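Local coordinates for Blr3880 protein (Bradyrhizobium japonicum, PDB 2OOD), which probably catalyses the zinc-dependent hydrolytic deamination of guanine to xanthine and ammonia, a step of purine degradation, at residues A[122-127]-A[150-155]. Sequence-based numbering, arbitrary orientation.
Sequences RFLDAL and FEEASR
Leu124 and Glu152 join two neighbouring outer helices of this amidohydrolase TIM barrel, 113-129 and 143-156, and illustrate how the carbon part of a charged residue can serve as a nonpolar surface. Leu124 points at the second helix and delivers one methyl: with CG anti to its carbonyl carbon (chi1 -69°) and an extended chi2, CD1 reaches CG of Glu152, 3.4 Å away, and lies 4.0 Å from CB of Glu152. The two side chains run past one another in opposite directions, and the methyl meets the methylenes, not the carboxylate. Glu152 has CG anti to its backbone N, and a bend at chi2 (57°) sets the carboxylate beyond the methyl contact, where OE2 forms a salt bridge with Arg156 NE. Ala153 adds its backbone N, 4.1 Å from CD1 of Leu124. Met158, in the loop beyond, also packs on Leu124. Asp125 bridges to Arg156 as well; the nearest acid oxygens, Asp125 OD1 and Glu152 OE2, stay 5.8 Å apart. No hydrogen bond links the two segments: their direct contact is nonpolar, made by the buried leucine methyl, while Arg156, ending helix 143-156, gives Asp125 an ionic tie between the helices and probably offsets the like charges.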
loop_
_atom_site.group_PDB
_atom_site.type_symbol
_atom_site.label_atom_id
_atom_site.label_comp_id
_atom_site.label_asym_id
_atom_site.label_seq_id
_atom_site.Cartn_x
_atom_site.Cartn_y
_atom_site.Cartn_z
ATOM N N ARG A 122 9.535 -20.093 -8.385
ATOM C CA ARG A 122 9.197 -19.127 -7.343
ATOM C C ARG A 122 8.178 -18.102 -7.824
ATOM O O ARG A 122 7.338 -17.635 -7.051
ATOM C CB ARG A 122 10.463 -18.422 -6.869
ATOM C CG ARG A 122 11.393 -19.333 -6.110
ATOM C CD ARG A 122 12.761 -18.734 -6.025
ATOM N NE ARG A 122 13.654 -19.533 -5.195
ATOM C CZ ARG A 122 13.511 -19.704 -3.883
ATOM N NH1 ARG A 122 12.501 -19.133 -3.236
ATOM N NH2 ARG A 122 14.391 -20.440 -3.213
ATOM N N PHE A 123 8.258 -17.761 -9.104
ATOM C CA PHE A 123 7.342 -16.809 -9.710
ATOM C C PHE A 123 5.913 -17.348 -9.625
ATOM O O PHE A 123 5.016 -16.663 -9.140
ATOM C CB PHE A 123 7.748 -16.594 -11.168
ATOM C CG PHE A 123 6.813 -15.721 -11.951
ATOM C CD1 PHE A 123 6.769 -14.352 -11.734
ATOM C CD2 PHE A 123 6.001 -16.267 -12.939
ATOM C CE1 PHE A 123 5.931 -13.536 -12.494
ATOM C CE2 PHE A 123 5.160 -15.463 -13.704
ATOM C CZ PHE A 123 5.128 -14.094 -13.480
ATOM N N LEU A 124 5.707 -18.575 -10.095
ATOM C CA LEU A 124 4.384 -19.186 -10.076
ATOM C C LEU A 124 3.891 -19.511 -8.665
ATOM O O LEU A 124 2.689 -19.464 -8.403
ATOM C CB LEU A 124 4.368 -20.441 -10.956
ATOM C CG LEU A 124 4.487 -20.153 -12.458
ATOM C CD1 LEU A 124 4.668 -21.434 -13.231
ATOM C CD2 LEU A 124 3.248 -19.427 -12.935
ATOM N N ASP A 125 4.801 -19.841 -7.752
ATOM C CA ASP A 125 4.387 -20.128 -6.378
ATOM C C ASP A 125 3.862 -18.837 -5.746
ATOM O O ASP A 125 2.809 -18.831 -5.118
ATOM C CB ASP A 125 5.554 -20.655 -5.532
ATOM C CG ASP A 125 5.975 -22.064 -5.907
ATOM O OD1 ASP A 125 5.277 -22.724 -6.704
ATOM O OD2 ASP A 125 7.016 -22.516 -5.389
ATOM N N ALA A 126 4.600 -17.744 -5.917
ATOM C CA ALA A 126 4.196 -16.457 -5.365
ATOM C C ALA A 126 2.834 -16.036 -5.907
ATOM O O ALA A 126 2.007 -15.502 -5.171
ATOM C CB ALA A 126 5.231 -15.405 -5.691
ATOM N N LEU A 127 2.607 -16.279 -7.193
ATOM C CA LEU A 127 1.344 -15.932 -7.824
ATOM C C LEU A 127 0.168 -16.719 -7.263
ATOM O O LEU A 127 -0.914 -16.174 -7.070
ATOM C CB LEU A 127 1.420 -16.159 -9.335
ATOM C CG LEU A 127 2.120 -15.081 -10.162
ATOM C CD1 LEU A 127 2.097 -15.472 -11.628
ATOM C CD2 LEU A 127 1.422 -13.749 -9.955
ATOM N N PHE A 150 6.653 -21.430 -19.847
ATOM C CA PHE A 150 5.551 -22.138 -20.478
ATOM C C PHE A 150 5.457 -23.578 -19.989
ATOM O O PHE A 150 4.367 -24.094 -19.752
ATOM C CB PHE A 150 5.721 -22.141 -21.995
ATOM C CG PHE A 150 5.207 -20.903 -22.669
ATOM C CD1 PHE A 150 3.881 -20.509 -22.505
ATOM C CD2 PHE A 150 6.033 -20.156 -23.506
ATOM C CE1 PHE A 150 3.379 -19.389 -23.169
ATOM C CE2 PHE A 150 5.541 -19.034 -24.176
ATOM C CZ PHE A 150 4.211 -18.652 -24.006
ATOM N N GLU A 151 6.602 -24.228 -19.840
ATOM C CA GLU A 151 6.623 -25.615 -19.412
ATOM C C GLU A 151 6.189 -25.853 -17.970
ATOM O O GLU A 151 5.469 -26.817 -17.694
ATOM C CB GLU A 151 8.002 -26.211 -19.699
ATOM C CG GLU A 151 8.088 -26.759 -21.119
ATOM C CD GLU A 151 9.496 -26.822 -21.671
ATOM O OE1 GLU A 151 10.416 -27.244 -20.936
ATOM O OE2 GLU A 151 9.682 -26.461 -22.856
ATOM N N GLU A 152 6.605 -24.986 -17.051
ATOM C CA GLU A 152 6.201 -25.137 -15.658
ATOM C C GLU A 152 4.726 -24.765 -15.545
ATOM O O GLU A 152 4.029 -25.219 -14.643
ATOM C CB GLU A 152 7.043 -24.238 -14.753
ATOM C CG GLU A 152 6.620 -24.254 -13.297
ATOM C CD GLU A 152 6.645 -25.647 -12.689
ATOM O OE1 GLU A 152 7.163 -26.573 -13.343
ATOM O OE2 GLU A 152 6.155 -25.820 -11.554
ATOM N N ALA A 153 4.254 -23.937 -16.471
ATOM C CA ALA A 153 2.860 -23.526 -16.472
ATOM C C ALA A 153 2.024 -24.720 -16.902
ATOM O O ALA A 153 0.892 -24.896 -16.456
ATOM C CB ALA A 153 2.645 -22.350 -17.427
ATOM N N SER A 154 2.593 -25.545 -17.771
ATOM C CA SER A 154 1.902 -26.734 -18.249
ATOM C C SER A 154 1.721 -27.776 -17.144
ATOM O O SER A 154 0.642 -28.354 -17.006
ATOM C CB SER A 154 2.673 -27.359 -19.410
ATOM O OG SER A 154 2.670 -26.490 -20.523
ATOM N N ARG A 155 2.770 -28.016 -16.361
ATOM C CA ARG A 155 2.697 -28.993 -15.281
ATOM C C ARG A 155 1.590 -28.648 -14.294
ATOM O O ARG A 155 0.957 -29.546 -13.713
ATOM C CB ARG A 155 4.035 -29.076 -14.543
ATOM C CG ARG A 155 5.208 -29.431 -15.438
ATOM C CD ARG A 155 6.496 -29.494 -14.654
ATOM N NE ARG A 155 7.633 -29.579 -15.555
ATOM C CZ ARG A 155 8.348 -28.536 -15.969
ATOM N NH1 ARG A 155 8.046 -27.318 -15.551
ATOM N NH2 ARG A 155 9.355 -28.709 -16.818
#